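Local coordinates for cell wall surface anchor family protein (Streptococcus agalactiae serogroup V, PDB 3TXA) that serves as the adhesive tip pilin of group B streptococcal pili, combining a metal-binding von Willebrand factor A domain with an Ig-like domain and probably mediating host attachment, at residues G595-V600 with Q622-T627; L158-K163 with L616-G621. All coordinates share one frame; numbering follows the deposited sequence.

Interaction 1 of 2, residues G595-V600 with Q622-T627; sequences GILKDV and QKVVLT
Ile596 and Gln622 bring the two backbones to their nearest approach, with Ile596 CA 6.9 Å from Gln622 CA. From there 622-627 runs on as a strand, while 595-600 coils away through a type II beta turn from Leu597 to Val600, closed by Val600 N and Leu597 O at 3.0 Å. Asp599 takes the left-handed backbone conformation (phi 64°) that this turn requires at its third position. Side chains of the loop meet both side chains and backbone of the strand. Those of Ile596 and Gln622 lie alongside one another, running antiparallel: CG1 of Ile596 lies 3.7 Å from Gln622 CB, and its CD1 reaches forward over the backbone of Lys623. Gln622 suits this place, because its methylenes pack on Ile596 while OE1 accepts a hydrogen bond from Gly619 N. Val624 supplies a single branch to both hydrophobic residues of the loop. Its CG1 points opposite the carbonyl carbon (chi1 -67°), where it meets Leu597 CD2 at 3.7 Å and Ile596 CG2 at 4.1 Å. Branched, wholly apolar residues fit here, where a loop packs on the inner face of one sheet of the Ig-like beta sandwich; Lys623 directs its side chain to the other face. Strand 623-632 is flanked by strands 153-168 and 571-575, Leu597 also rests on Leu573, and Ile596 and Val624 both touch Leu618 of strand 610-618 in the facing sheet.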
# COMPACT_ATOMS: atom_id res chain seq x y z
N GLY A 595 15.07 24.43 -2.40
CA GLY A 595 14.10 23.47 -1.85
C GLY A 595 12.89 24.10 -1.20
O GLY A 595 12.39 25.14 -1.63
N ILE A 596 12.39 23.41 -0.19
CA ILE A 596 11.47 23.88 0.82
C ILE A 596 11.45 25.44 1.01
O ILE A 596 10.41 26.00 1.36
CB ILE A 596 11.94 23.21 2.12
CG1 ILE A 596 10.89 22.40 2.81
CG2 ILE A 596 12.48 24.18 3.11
CD1 ILE A 596 11.26 22.27 4.33
N LEU A 597 12.59 26.12 0.79
CA LEU A 597 12.69 27.56 1.07
C LEU A 597 12.74 28.47 -0.14
O LEU A 597 12.91 29.67 0.03
CB LEU A 597 13.89 27.89 1.93
CG LEU A 597 13.90 27.46 3.39
CD1 LEU A 597 15.25 27.87 4.02
CD2 LEU A 597 12.74 28.03 4.19
N LYS A 598 12.60 27.91 -1.34
CA LYS A 598 12.40 28.69 -2.59
C LYS A 598 11.31 29.79 -2.44
O LYS A 598 10.16 29.51 -2.11
CB LYS A 598 12.00 27.74 -3.72
CG LYS A 598 12.72 27.96 -5.02
CD LYS A 598 11.90 28.79 -6.04
CE LYS A 598 12.52 28.69 -7.47
NZ LYS A 598 13.36 29.91 -7.84
N ASP A 599 11.71 31.05 -2.65
CA ASP A 599 10.83 32.23 -2.49
C ASP A 599 10.30 32.53 -1.07
O ASP A 599 9.55 33.49 -0.87
CB ASP A 599 9.69 32.23 -3.51
CG ASP A 599 10.18 32.06 -4.95
OD1 ASP A 599 10.88 32.97 -5.49
OD2 ASP A 599 9.83 31.01 -5.53
N VAL A 600 10.68 31.73 -0.08
CA VAL A 600 10.40 32.11 1.29
C VAL A 600 11.23 33.36 1.62
O VAL A 600 12.33 33.51 1.09
CB VAL A 600 10.75 30.98 2.24
CG1 VAL A 600 10.49 31.37 3.68
CG2 VAL A 600 9.93 29.79 1.90
N GLN A 622 8.13 18.28 5.90
CA GLN A 622 8.90 19.44 5.49
C GLN A 622 8.80 20.41 6.67
O GLN A 622 7.71 20.65 7.21
CB GLN A 622 8.40 19.99 4.17
CG GLN A 622 8.50 18.99 3.03
CD GLN A 622 8.13 19.58 1.66
OE1 GLN A 622 7.22 20.40 1.55
NE2 GLN A 622 8.84 19.17 0.62
N LYS A 623 9.96 20.88 7.13
CA LYS A 623 10.09 21.62 8.40
C LYS A 623 11.07 22.76 8.19
O LYS A 623 12.06 22.62 7.46
CB LYS A 623 10.59 20.70 9.52
CG LYS A 623 10.46 21.26 10.90
CD LYS A 623 11.38 20.54 11.88
CE LYS A 623 10.99 20.77 13.38
NZ LYS A 623 12.11 20.46 14.37
N VAL A 624 10.77 23.90 8.81
CA VAL A 624 11.64 25.07 8.71
C VAL A 624 11.96 25.57 10.11
O VAL A 624 11.11 25.48 11.03
CB VAL A 624 10.97 26.19 7.90
CG1 VAL A 624 10.80 25.78 6.44
CG2 VAL A 624 9.64 26.59 8.54
N VAL A 625 13.17 26.07 10.30
CA VAL A 625 13.56 26.44 11.64
C VAL A 625 14.11 27.83 11.57
O VAL A 625 15.02 28.09 10.78
CB VAL A 625 14.65 25.48 12.21
CG1 VAL A 625 14.95 25.81 13.71
CG2 VAL A 625 14.26 24.02 12.02
N LEU A 626 13.54 28.72 12.39
CA LEU A 626 13.97 30.11 12.47
C LEU A 626 14.61 30.30 13.81
O LEU A 626 13.98 30.00 14.84
CB LEU A 626 12.79 31.08 12.35
CG LEU A 626 13.15 32.56 12.46
CD1 LEU A 626 13.80 33.06 11.19
CD2 LEU A 626 11.94 33.39 12.77
N THR A 627 15.86 30.78 13.83
CA THR A 627 16.49 31.26 15.07
C THR A 627 16.83 32.74 14.93
O THR A 627 17.22 33.21 13.83
CB THR A 627 17.77 30.44 15.50
OG1 THR A 627 18.80 30.60 14.52
CG2 THR A 627 17.50 28.98 15.60

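Interaction 2 of 2, residues L158-K163 with L616-G621; sequences LTVEGK and LNLGSG
Gly162 and Lys163 are crossed by the chain from Leu618 to Ser620 at a steep angle: residues 160-163 and 618-621 run 77° apart, with Lys163 CA 4.2 Å from Ser620 CA. Val160 and Leu618 form the apolar half of the contact. Their side chains meet at about a right angle, Leu618 CD1 coming to 4.0 Å from Val160 CG1; chi1 of -62° sets Leu618 CG opposite its own carbonyl carbon and brings CD1, but not CD2, against strand 153-168. Glycine suits position 162, since a side chain there would point at Leu618 O. Gly619 CA in turn makes a CH···O contact with Lys163 O at 3.6 Å. At the more open end, the extended chain of Glu161, though it leaves the backbone away from 616-621, still brings OE2 to 3.8 Å from Gly621 CA; glycine readily takes the positive phi of 61° found there. Lys163 leads its amine away, to a salt bridge with Glu133, a hydrogen bond to Ile134 O and a cation-pi contact with Trp138. This is a crossing between the facing sheets of the Ig-like sandwich: strand 153-168 lies between 137-146 and 623-632, while 610-618 pairs with 543-551, whose Ile543 also packs on Val160.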
# COMPACT_ATOMS: atom_id res chain seq x y z
N LEU A 158 12.08 28.94 16.41
CA LEU A 158 10.71 28.81 15.94
C LEU A 158 10.72 27.79 14.82
O LEU A 158 11.60 27.82 13.96
CB LEU A 158 10.25 30.16 15.40
CG LEU A 158 8.79 30.54 15.55
CD1 LEU A 158 8.65 31.76 16.44
CD2 LEU A 158 8.24 30.86 14.21
N THR A 159 9.76 26.86 14.83
CA THR A 159 9.71 25.76 13.84
C THR A 159 8.28 25.52 13.38
O THR A 159 7.33 25.72 14.15
CB THR A 159 10.21 24.41 14.42
OG1 THR A 159 9.27 23.93 15.38
CG2 THR A 159 11.61 24.54 15.08
N VAL A 160 8.14 25.09 12.13
CA VAL A 160 6.85 24.83 11.50
C VAL A 160 7.01 23.60 10.62
O VAL A 160 7.87 23.57 9.74
CB VAL A 160 6.37 26.05 10.63
CG1 VAL A 160 5.00 25.79 10.01
CG2 VAL A 160 6.35 27.34 11.45
N GLU A 161 6.18 22.59 10.87
CA GLU A 161 6.19 21.38 10.05
C GLU A 161 4.77 21.14 9.56
O GLU A 161 3.81 21.30 10.32
CB GLU A 161 6.69 20.18 10.86
CG GLU A 161 6.97 18.91 10.05
CD GLU A 161 7.42 17.74 10.95
OE1 GLU A 161 7.80 18.00 12.13
OE2 GLU A 161 7.39 16.57 10.48
N GLY A 162 4.65 20.75 8.30
CA GLY A 162 3.35 20.60 7.67
C GLY A 162 2.94 19.17 7.38
O GLY A 162 3.68 18.23 7.68
N LYS A 163 1.76 19.02 6.78
CA LYS A 163 1.16 17.71 6.49
C LYS A 163 0.81 17.58 5.01
O LYS A 163 0.89 18.56 4.24
CB LYS A 163 -0.08 17.50 7.35
CG LYS A 163 0.19 17.42 8.84
CD LYS A 163 -1.08 17.40 9.67
CE LYS A 163 -0.77 17.00 11.11
NZ LYS A 163 -1.93 17.14 12.08
N LEU A 616 5.43 30.35 3.06
CA LEU A 616 5.78 28.98 3.36
C LEU A 616 4.92 28.05 2.51
O LEU A 616 3.74 28.31 2.31
CB LEU A 616 5.64 28.69 4.85
CG LEU A 616 6.70 29.35 5.74
CD1 LEU A 616 6.37 29.21 7.18
CD2 LEU A 616 8.08 28.79 5.51
N ASN A 617 5.53 27.00 1.96
CA ASN A 617 4.81 25.91 1.30
C ASN A 617 5.34 24.60 1.81
O ASN A 617 6.34 24.09 1.29
CB ASN A 617 5.01 25.97 -0.20
CG ASN A 617 4.42 27.19 -0.80
OD1 ASN A 617 3.20 27.26 -1.06
ND2 ASN A 617 5.26 28.19 -1.04
N LEU A 618 4.70 24.06 2.82
CA LEU A 618 5.25 22.90 3.47
C LEU A 618 4.29 21.74 3.42
O LEU A 618 3.18 21.82 3.97
CB LEU A 618 5.59 23.22 4.93
CG LEU A 618 6.63 24.29 5.18
CD1 LEU A 618 6.70 24.55 6.66
CD2 LEU A 618 7.97 23.91 4.60
N GLY A 619 4.75 20.66 2.77
CA GLY A 619 4.06 19.37 2.76
C GLY A 619 4.30 18.45 3.96
O GLY A 619 4.37 18.89 5.12
N SER A 620 4.41 17.15 3.68
CA SER A 620 4.59 16.13 4.72
C SER A 620 6.06 15.98 5.03
O SER A 620 6.87 15.76 4.13
CB SER A 620 4.06 14.78 4.24
OG SER A 620 4.04 13.87 5.32
N GLY A 621 6.41 16.09 6.31
CA GLY A 621 7.81 16.00 6.71
C GLY A 621 8.70 17.09 6.11
O GLY A 621 9.88 16.85 5.81

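In the fold
Both contacts close one end of the same beta sandwich, their centres about 8 Å apart. Strands 610-618 and 623-632 follow each other in the chain but belong to different sheets, so residues 619-622 carry the chain from one to the other. Interaction 2 faces the departing side of this passage and interaction 1 the arriving side. Backbone pairing of Val624 with Val160 and Leu626 with Leu158 ties the two together, and Leu618 touches Ile596 as well as Val160, giving them a shared hydrophobic core. Their chemistry diverges outward: interaction 1 is almost wholly aliphatic and fastens a loop, whereas interaction 2 adds glycine-rich backbone packing and extends to the exposed Ser620 and Gly621.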